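Local coordinates for cellulosomal scaffoldin anchoring protein C (PDB 4UYP) that binds the dockerin of the adaptor scaffoldin ScaB through this type I cohesin domain, taking part in attaching the multienzyme cellulosome to the bacterial cell surface, at residues C[55-60]-C[83-88]; C[30-35]-C[77-82]; C[60-65]-C[73-78]. All blocks are in the same frame, centred on the assembly; numbering follows the deposited sequence. Where two conformers were deposited one is given.

Overall arrangement
The three contacts adjoin one another, contacts 1 and 2 at one end of the cohesin sandwich and contact 3 running from there toward its middle. Contacts 2 and 3 are the more buried. They flank the same strand, 72-78, which pairs with strand 33-39 in contact 2 and with the edge strand 62-67 in contact 3, so both rest on antiparallel backbone hydrogen bonds with an apolar face and a dockerin-facing one. Contact 1 joins two loops without strand pairing, apolar inside, polar and charged at the surface. The backbone O of Ile87 is hydrogen-bonded to the backbone N of Ile31 in contact 2, and Arg85 forms a salt bridge with Asp61 of contact 3.

Contact 1. Residues C[55-60]-C[83-88]; sequences LIENAS and RARIID
Two loops close one end of the cohesin beta sandwich here: residues 55-60, leading from strand 45-52 to strand 62-67, and residues 83-88, leading from strand 72-78 to strand 91-100. On the outer side an Asx turn and a stacked guanidinium dominate. Asn58 holds CG anti to the backbone N (chi1 -176°), and its OD1 accepts the backbone N-H of Ser60 at 2.9 Å through an in-plane lone pair, which fixes the rotation of the amide. Arginine suits the facing position because its long chain can bend, here at chi2 and chi3, and lay its guanidinium over that amide. The two planes are only 27° apart, with Asn58 ND2 3.5 Å above the plane of the Arg85 guanidinium and over its centre. Asn58 CB lies over the same face, 3.4 Å from Arg85 NE. The charge itself is met by Asp61, whose OD1 pairs with Arg85 NH2.

Glu57 crosses the aliphatic part of Arg85 obliquely rather than pairing with its charge, and reaches the backbone beyond. Its OE2 takes the N-H of Ile86 on the syn lone pair, at a long 3.3 Å and 152°. The same OE2 lies 2.9 Å from Ile86 O, an approach of two acceptors that is probably unfavourable.

Inward, polar chemistry gives way to branched hydrocarbon suited to the sandwich interior, where Leu55 and Ile87 both reach Phe23. Ile56 and Ile87 also pack on Phe93, their CD1 methyls 4.3 Å apart. Leu55 and Ile87 cross at about a right angle, Leu55 CD1 meeting Ile87 CG2 at 4.1 Å.

Contact 2. Residues C[30-35]-C[77-82]; sequences GIYALS and FEAPVD
The Phe77 ring has the backbone N of Ala79 over one face, 3.6 Å above the plane and offset toward the rim, while Ile31 O approaches its edge, 3.3 Å from Phe77 CE2. Ring hydrogens carry a slight positive charge, so a carbonyl at the edge is a favourable neighbour. The Tyr32 ring brings CD1 to within 3.7 Å of Ala79 CB; a methyl is small enough to let the ring lie alongside the backbone, with CE1 next to Pro80 O. With CG anti to the backbone N (chi1 -176°), Tyr32 extends along 79-81, and a water donates to both its OH and Val81 O. The hydroxyl is also hydrogen-bonded to Asp59 of the dockerin chain.

Backbone pairing holds the two segments in register. Ala79 N gives Tyr32 O a straight bond of 2.8 Å (165°), and the hydrogen-bonded pair Leu34 and Phe77 is joined by Leu34 N to Phe77 O at 2.9 Å and Phe77 N to Leu34 O at 3.0 Å. On the face of this pair, Leu34 CG packs against Phe77 CB at 3.8 Å. Ala33 and Glu78, the adjoining non-hydrogen-bonded pair, take the other face, where Glu78 forms a salt bridge with Arg22 of the dockerin chain.

Strands 33-39 and 72-78 meet antiparallel near one edge of the sheet, one strand in from 62-67. Across from 72-78, strand 109-122 flanks 33-39, with Tyr32 and Ala33 both opposing Tyr122 in a classic beta bulge, while Phe93 of strand 91-100 packs on Leu34 and Phe77 from within the sandwich.

Contact 3. Residues C[60-65]-C[73-78]; sequences SDFTTY and ASMTFE. With SO4 (sulfate ion), chain R.
Strand 62-67 is the edge member of a beta hairpin with strand 72-78, and residues 60-65 enter it through a short 3-10 turn. At Ser60 the backbone O accepts from a water that also lies by Glu78 OE1. Asp61 begins the ladder, its O receiving Glu78 N at 2.9 Å. Its CB rests 3.6 Å from Phe77 CE1, with the carboxylate nearly perpendicular (85°) to the ring; OD1 is satisfied by a salt bridge with Arg85 and by a water that bridges to Glu78 O.

Phe62, CG anti to the backbone N, lies beside Met75, Phe62 CZ 4.1 Å from Met75 CG. It meets Phe93 edge-to-face in the sandwich interior. Thr63 forms a hydrogen-bonded pair with Thr76: Thr63 N reaches Thr76 O at 3.0 Å and Thr76 N reaches Thr63 O at 2.8 Å. Beta-branched threonine suits the extended strand, and its hydroxyl the watered face, where one water joins Thr63 OG1, Thr76 OG1 and Glu78 OE1. Thr64 returns to the margin of the Met75 face, its CG2 3.8 Å from Met75 CG, and its backbone N donates to O3 of a sulfate, probably from crystallisation, at 2.9 Å. Tyr65 completes the ladder, its O taking Ser74 N at 2.8 Å almost along the C=O axis.

Alternation sorts the chemistry. Phe62, Met75 and Phe77 supply the hydrocarbon face, whereas the hydroxyls of Thr63, Ser74 and Thr76, with Glu78, make a hydrated polar face suited to the dockerin chain, whose Arg22 probably keeps Glu78 ionised.

Contact 1. Residues C[55-60]-C[83-88]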
loop_
_atom_site.group_PDB
_atom_site.type_symbol
_atom_site.label_atom_id
_atom_site.label_comp_id
_atom_site.label_asym_id
_atom_site.label_seq_id
_atom_site.Cartn_x
_atom_site.Cartn_y
_atom_site.Cartn_z
ATOM N N LEU C 55 -2.616 -3.165 24.370
ATOM C CA LEU C 55 -1.260 -2.674 24.375
ATOM C C LEU C 55 -1.165 -1.173 24.523
ATOM O O LEU C 55 -0.075 -0.651 24.881
ATOM C CB LEU C 55 -0.495 -3.115 23.124
ATOM C CG LEU C 55 -0.305 -4.639 23.041
ATOM C CD1 LEU C 55 0.500 -4.927 21.783
ATOM C CD2 LEU C 55 0.435 -5.218 24.266
ATOM N N ILE C 56 -2.252 -0.417 24.245
ATOM C CA ILE C 56 -2.252 1.026 24.420
ATOM C C ILE C 56 -2.776 1.372 25.786
ATOM O O ILE C 56 -3.943 1.207 26.106
ATOM C CB ILE C 56 -3.175 1.681 23.326
ATOM C CG1 ILE C 56 -2.748 1.239 21.892
ATOM C CG2 ILE C 56 -3.164 3.189 23.492
ATOM C CD1 ILE C 56 -1.283 1.481 21.564
ATOM N N GLU C 57 -1.843 1.874 26.575
ATOM C CA GLU C 57 -2.178 2.215 27.969
ATOM C C GLU C 57 -2.688 3.653 28.100
ATOM O O GLU C 57 -3.416 3.932 29.104
ATOM C CB GLU C 57 -1.007 1.990 28.957
ATOM C CG GLU C 57 -0.157 0.706 28.879
ATOM C CD GLU C 57 1.393 0.989 29.159
ATOM O OE1 GLU C 57 1.654 1.481 30.302
ATOM O OE2 GLU C 57 2.358 0.857 28.274
ATOM N N ASN C 58 -2.433 4.573 27.157
ATOM C CA ASN C 58 -2.875 5.928 27.242
ATOM C C ASN C 58 -3.124 6.408 25.843
ATOM O O ASN C 58 -2.242 6.358 25.002
ATOM C CB ASN C 58 -1.775 6.783 27.931
ATOM C CG ASN C 58 -2.161 8.205 28.159
ATOM O OD1 ASN C 58 -2.785 8.903 27.333
ATOM N ND2 ASN C 58 -1.793 8.711 29.367
ATOM N N ALA C 59 -4.350 6.885 25.610
ATOM C CA ALA C 59 -4.716 7.343 24.269
ATOM C C ALA C 59 -3.850 8.418 23.687
ATOM O O ALA C 59 -3.831 8.585 22.464
ATOM C CB ALA C 59 -6.224 7.797 24.280
ATOM N N SER C 60 -3.185 9.239 24.517
ATOM C CA SER C 60 -2.325 10.271 24.013
ATOM C C SER C 60 -1.265 9.723 23.102
ATOM O O SER C 60 -0.772 10.441 22.197
ATOM C CB SER C 60 -1.629 11.037 25.123
ATOM O OG SER C 60 -2.565 11.828 25.849
ATOM N N ARG C 83 9.374 7.278 28.366
ATOM C CA ARG C 83 9.020 5.925 28.303
ATOM C C ARG C 83 8.072 5.471 29.456
ATOM O O ARG C 83 8.005 4.230 29.733
ATOM C CB ARG C 83 10.248 5.033 28.236
ATOM C CG ARG C 83 11.194 5.245 27.163
ATOM C CD ARG C 83 11.813 3.806 27.209
ATOM N NE ARG C 83 12.513 3.692 26.064
ATOM C CZ ARG C 83 12.540 2.997 24.936
ATOM N NH1 ARG C 83 13.061 3.800 24.014
ATOM N NH2 ARG C 83 12.357 1.691 24.617
ATOM N N ALA C 84 7.231 6.364 29.976
ATOM C CA ALA C 84 6.245 6.010 31.059
ATOM C C ALA C 84 5.233 4.990 30.544
ATOM O O ALA C 84 4.639 4.211 31.322
ATOM C CB ALA C 84 5.532 7.228 31.660
ATOM N N ARG C 85 5.047 4.960 29.223
ATOM C CA ARG C 85 4.220 3.904 28.598
ATOM C C ARG C 85 5.165 3.441 27.506
ATOM O O ARG C 85 5.920 4.261 26.953
ATOM C CB ARG C 85 2.917 4.451 27.922
ATOM C CG ARG C 85 1.732 4.696 28.848
ATOM C CD ARG C 85 1.568 6.057 29.329
ATOM N NE ARG C 85 1.583 7.091 28.319
ATOM C CZ ARG C 85 1.668 8.392 28.573
ATOM N NH1 ARG C 85 1.797 8.846 29.904
ATOM N NH2 ARG C 85 1.606 9.289 27.615
ATOM N N ILE C 86 5.140 2.172 27.221
ATOM C CA ILE C 86 6.046 1.632 26.180
ATOM C C ILE C 86 5.348 0.357 25.761
ATOM O O ILE C 86 4.544 -0.183 26.589
ATOM C CB ILE C 86 7.473 1.347 26.735
ATOM C CG1 ILE C 86 8.410 1.200 25.592
ATOM C CG2 ILE C 86 7.361 0.199 27.738
ATOM C CD1 ILE C 86 8.834 2.487 25.035
ATOM N N ILE C 87 5.544 -0.148 24.521
ATOM C CA ILE C 87 4.965 -1.462 24.186
ATOM C C ILE C 87 6.103 -2.475 24.356
ATOM O O ILE C 87 7.093 -2.419 23.586
ATOM C CB ILE C 87 4.379 -1.431 22.794
ATOM C CG1 ILE C 87 3.119 -0.557 22.747
ATOM C CG2 ILE C 87 3.970 -2.884 22.358
ATOM C CD1 ILE C 87 2.568 -0.410 21.352
ATOM N N ASP C 88 5.985 -3.293 25.421
ATOM C CA ASP C 88 7.072 -4.221 25.706
ATOM C C ASP C 88 6.518 -5.575 26.093
ATOM O O ASP C 88 7.218 -6.391 26.798
ATOM C CB ASP C 88 7.977 -3.687 26.829
ATOM C CG ASP C 88 7.278 -3.592 28.114
ATOM O OD1 ASP C 88 6.053 -3.764 28.282
ATOM O OD2 ASP C 88 8.023 -3.134 29.137
#

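Contact 2. Residues C[30-35]-C[77-82]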
loop_
_atom_site.group_PDB
_atom_site.type_symbol
_atom_site.label_atom_id
_atom_site.label_comp_id
_atom_site.label_asym_id
_atom_site.label_seq_id
_atom_site.Cartn_x
_atom_site.Cartn_y
_atom_site.Cartn_z
ATOM N N GLY C 30 11.413 -2.653 24.588
ATOM C CA GLY C 30 10.315 -1.716 24.289
ATOM C C GLY C 30 10.333 -1.161 22.867
ATOM O O GLY C 30 11.404 -0.827 22.314
ATOM N N ILE C 31 9.101 -1.017 22.312
ATOM C CA ILE C 31 8.913 -0.292 21.069
ATOM C C ILE C 31 8.549 1.140 21.441
ATOM O O ILE C 31 7.541 1.360 22.179
ATOM C CB ILE C 31 7.747 -0.920 20.245
ATOM C CG1 ILE C 31 8.020 -2.410 19.928
ATOM C CG2 ILE C 31 7.578 -0.071 18.982
ATOM C CD1 ILE C 31 6.743 -3.132 19.317
ATOM N N TYR C 32 9.405 2.088 21.037
ATOM C CA TYR C 32 9.168 3.490 21.347
ATOM C C TYR C 32 8.228 4.181 20.348
ATOM O O TYR C 32 7.558 5.157 20.705
ATOM C CB TYR C 32 10.595 4.132 21.314
ATOM C CG TYR C 32 10.672 5.580 21.706
ATOM C CD1 TYR C 32 10.305 5.968 23.026
ATOM C CD2 TYR C 32 11.066 6.568 20.839
ATOM C CE1 TYR C 32 10.441 7.300 23.415
ATOM C CE2 TYR C 32 11.231 7.923 21.222
ATOM C CZ TYR C 32 10.890 8.266 22.508
ATOM O OH TYR C 32 11.018 9.565 22.942
ATOM N N ALA C 33 8.315 3.769 19.058
ATOM C CA ALA C 33 7.476 4.477 18.048
ATOM C C ALA C 33 7.247 3.469 16.940
ATOM O O ALA C 33 8.081 2.657 16.613
ATOM C CB ALA C 33 8.169 5.726 17.491
ATOM N N LEU C 34 6.078 3.553 16.297
ATOM C CA LEU C 34 5.776 2.674 15.146
ATOM C C LEU C 34 4.687 3.333 14.359
ATOM O O LEU C 34 3.857 4.124 14.840
ATOM C CB LEU C 34 5.340 1.262 15.619
ATOM C CG LEU C 34 3.919 1.175 16.224
ATOM C CD1 LEU C 34 2.956 0.676 15.109
ATOM C CD2 LEU C 34 3.965 0.160 17.395
ATOM N N SER C 35 4.692 3.006 13.067
ATOM C CA SER C 35 3.470 3.226 12.224
ATOM C C SER C 35 3.113 1.879 11.589
ATOM O O SER C 35 3.955 1.046 11.348
ATOM C CB SER C 35 3.716 4.286 11.151
ATOM O OG SER C 35 4.695 3.836 10.232
ATOM N N PHE C 77 1.938 4.717 17.042
ATOM C CA PHE C 77 2.220 4.749 18.495
ATOM C C PHE C 77 3.484 5.537 18.714
ATOM O O PHE C 77 4.484 5.377 17.979
ATOM C CB PHE C 77 2.448 3.334 19.012
ATOM C CG PHE C 77 2.878 3.279 20.462
ATOM C CD1 PHE C 77 1.980 3.562 21.498
ATOM C CD2 PHE C 77 4.192 2.997 20.781
ATOM C CE1 PHE C 77 2.362 3.513 22.833
ATOM C CE2 PHE C 77 4.599 2.960 22.121
ATOM C CZ PHE C 77 3.703 3.216 23.134
ATOM N N GLU C 78 3.423 6.491 19.657
ATOM C CA GLU C 78 4.612 7.272 20.065
ATOM C C GLU C 78 4.650 7.198 21.585
ATOM O O GLU C 78 3.760 7.837 22.230
ATOM C CB GLU C 78 4.499 8.674 19.579
ATOM C CG GLU C 78 4.402 8.857 18.025
ATOM C CD GLU C 78 3.663 10.181 17.640
ATOM O OE1 GLU C 78 2.486 10.389 18.068
ATOM O OE2 GLU C 78 4.403 10.912 16.909
ATOM N N ALA C 79 5.565 6.455 22.171
ATOM C CA ALA C 79 5.686 6.493 23.619
ATOM C C ALA C 79 6.040 7.882 24.087
ATOM O O ALA C 79 6.632 8.653 23.352
ATOM C CB ALA C 79 6.775 5.558 24.020
ATOM N N PRO C 80 5.616 8.208 25.290
ATOM C CA PRO C 80 6.074 9.505 25.824
ATOM C C PRO C 80 7.600 9.523 26.011
ATOM O O PRO C 80 8.241 8.455 26.075
ATOM C CB PRO C 80 5.305 9.554 27.193
ATOM C CG PRO C 80 5.183 8.091 27.589
ATOM C CD PRO C 80 4.815 7.433 26.241
ATOM N N VAL C 81 8.081 10.757 26.193
ATOM C CA VAL C 81 9.554 10.942 26.163
ATOM C C VAL C 81 10.270 10.289 27.299
ATOM O O VAL C 81 11.465 9.951 27.183
ATOM C CB VAL C 81 10.015 12.394 26.129
ATOM C CG1 VAL C 81 11.482 12.462 25.664
ATOM C CG2 VAL C 81 9.211 13.162 25.168
ATOM N N ASP C 82 9.577 10.045 28.415
ATOM C CA ASP C 82 10.091 9.281 29.537
ATOM C C ASP C 82 9.893 7.825 29.514
ATOM O O ASP C 82 10.148 7.107 30.490
ATOM C CB ASP C 82 9.588 9.893 30.873
ATOM C CG ASP C 82 8.042 9.882 31.008
ATOM O OD1 ASP C 82 7.352 9.425 30.001
ATOM O OD2 ASP C 82 7.469 10.262 32.071
HETATM O O HOH W 1 12.799 9.272 25.112
#

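Contact 3. Residues C[60-65]-C[73-78]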
loop_
_atom_site.group_PDB
_atom_site.type_symbol
_atom_site.label_atom_id
_atom_site.label_comp_id
_atom_site.label_asym_id
_atom_site.label_seq_id
_atom_site.Cartn_x
_atom_site.Cartn_y
_atom_site.Cartn_z
ATOM N N SER C 60 -3.185 9.239 24.517
ATOM C CA SER C 60 -2.325 10.271 24.013
ATOM C C SER C 60 -1.265 9.723 23.102
ATOM O O SER C 60 -0.772 10.441 22.197
ATOM C CB SER C 60 -1.629 11.037 25.123
ATOM O OG SER C 60 -2.565 11.828 25.849
ATOM N N ASP C 61 -0.938 8.451 23.286
ATOM C CA ASP C 61 0.210 7.884 22.554
ATOM C C ASP C 61 -0.198 7.302 21.202
ATOM O O ASP C 61 0.670 6.896 20.383
ATOM C CB ASP C 61 0.862 6.764 23.386
ATOM C CG ASP C 61 1.239 7.224 24.806
ATOM O OD1 ASP C 61 1.476 8.415 24.975
ATOM O OD2 ASP C 61 1.326 6.325 25.634
ATOM N N PHE C 62 -1.481 7.190 20.916
ATOM C CA PHE C 62 -2.013 6.416 19.769
ATOM C C PHE C 62 -2.895 7.279 18.890
ATOM O O PHE C 62 -3.711 8.021 19.339
ATOM C CB PHE C 62 -2.892 5.292 20.373
ATOM C CG PHE C 62 -3.514 4.353 19.352
ATOM C CD1 PHE C 62 -2.736 3.362 18.723
ATOM C CD2 PHE C 62 -4.888 4.410 19.134
ATOM C CE1 PHE C 62 -3.320 2.482 17.865
ATOM C CE2 PHE C 62 -5.471 3.516 18.278
ATOM C CZ PHE C 62 -4.717 2.545 17.633
ATOM N N THR C 63 -2.580 7.257 17.595
ATOM C CA THR C 63 -3.269 8.085 16.612
ATOM C C THR C 63 -3.691 7.220 15.453
ATOM O O THR C 63 -2.926 6.317 15.018
ATOM C CB THR C 63 -2.371 9.197 16.028
ATOM O OG1 THR C 63 -1.770 9.860 17.174
ATOM C CG2 THR C 63 -3.221 10.210 15.296
ATOM N N THR C 64 -4.888 7.448 14.885
ATOM C CA THR C 64 -5.338 6.644 13.732
ATOM C C THR C 64 -5.939 7.578 12.671
ATOM O O THR C 64 -6.351 8.684 12.943
ATOM C CB THR C 64 -6.346 5.586 14.144
ATOM O OG1 THR C 64 -7.641 6.232 14.413
ATOM C CG2 THR C 64 -5.971 4.748 15.322
ATOM N N TYR C 65 -5.954 7.014 11.475
ATOM C CA TYR C 65 -6.494 7.745 10.332
ATOM C C TYR C 65 -6.899 6.696 9.329
ATOM O O TYR C 65 -6.180 5.761 9.102
ATOM C CB TYR C 65 -5.510 8.712 9.713
ATOM C CG TYR C 65 -6.096 9.396 8.481
ATOM C CD1 TYR C 65 -7.098 10.378 8.616
ATOM C CD2 TYR C 65 -5.607 9.074 7.250
ATOM C CE1 TYR C 65 -7.612 10.948 7.394
ATOM C CE2 TYR C 65 -6.127 9.582 6.078
ATOM C CZ TYR C 65 -7.059 10.527 6.191
ATOM O OH TYR C 65 -7.636 11.039 4.993
ATOM N N ALA C 73 -5.822 2.273 6.012
ATOM C CA ALA C 73 -5.954 2.613 7.444
ATOM C C ALA C 73 -4.575 2.635 8.028
ATOM O O ALA C 73 -3.811 1.700 7.875
ATOM C CB ALA C 73 -6.827 1.610 8.188
ATOM N N SER C 74 -4.310 3.678 8.821
ATOM C CA SER C 74 -2.958 3.913 9.422
ATOM C C SER C 74 -3.106 4.129 10.905
ATOM O O SER C 74 -4.049 4.769 11.353
ATOM C CB SER C 74 -2.266 5.163 8.890
ATOM O OG SER C 74 -2.132 5.090 7.451
ATOM N N MET C 75 -2.156 3.601 11.625
ATOM C CA MET C 75 -2.100 3.684 13.110
ATOM C C MET C 75 -0.674 4.119 13.483
ATOM O O MET C 75 0.273 3.549 12.924
ATOM C CB MET C 75 -2.448 2.287 13.717
ATOM C CG MET C 75 -3.982 2.019 13.678
ATOM S SD MET C 75 -4.320 0.359 12.993
ATOM C CE MET C 75 -4.005 0.534 11.206
ATOM N N THR C 76 -0.553 5.007 14.455
ATOM C CA THR C 76 0.804 5.274 15.024
ATOM C C THR C 76 0.779 5.141 16.515
ATOM O O THR C 76 -0.221 5.405 17.196
ATOM C CB THR C 76 1.377 6.672 14.713
ATOM O OG1 THR C 76 0.486 7.726 15.156
ATOM C CG2 THR C 76 1.522 6.806 13.177
ATOM N N PHE C 77 1.938 4.717 17.042
ATOM C CA PHE C 77 2.220 4.749 18.495
ATOM C C PHE C 77 3.484 5.537 18.714
ATOM O O PHE C 77 4.484 5.377 17.979
ATOM C CB PHE C 77 2.448 3.334 19.012
ATOM C CG PHE C 77 2.878 3.279 20.462
ATOM C CD1 PHE C 77 1.980 3.562 21.498
ATOM C CD2 PHE C 77 4.192 2.997 20.781
ATOM C CE1 PHE C 77 2.362 3.513 22.833
ATOM C CE2 PHE C 77 4.599 2.960 22.121
ATOM C CZ PHE C 77 3.703 3.216 23.134
ATOM N N GLU C 78 3.423 6.491 19.657
ATOM C CA GLU C 78 4.612 7.272 20.065
ATOM C C GLU C 78 4.650 7.198 21.585
ATOM O O GLU C 78 3.760 7.837 22.230
ATOM C CB GLU C 78 4.499 8.674 19.579
ATOM C CG GLU C 78 4.402 8.857 18.025
ATOM C CD GLU C 78 3.663 10.181 17.640
ATOM O OE1 GLU C 78 2.486 10.389 18.068
ATOM O OE2 GLU C 78 4.403 10.912 16.909
HETATM S S SO4 R . -7.959 8.782 16.791
HETATM O O1 SO4 R . -8.216 8.559 18.331
HETATM O O2 SO4 R . -8.151 7.399 16.175
HETATM O O3 SO4 R . -6.593 9.175 16.545
HETATM O O4 SO4 R . -8.813 9.831 15.871
HETATM O O HOH W 2 1.454 11.170 20.508
HETATM O O HOH W 3 0.615 8.453 17.872
HETATM O O HOH W 4 2.992 10.174 23.490
#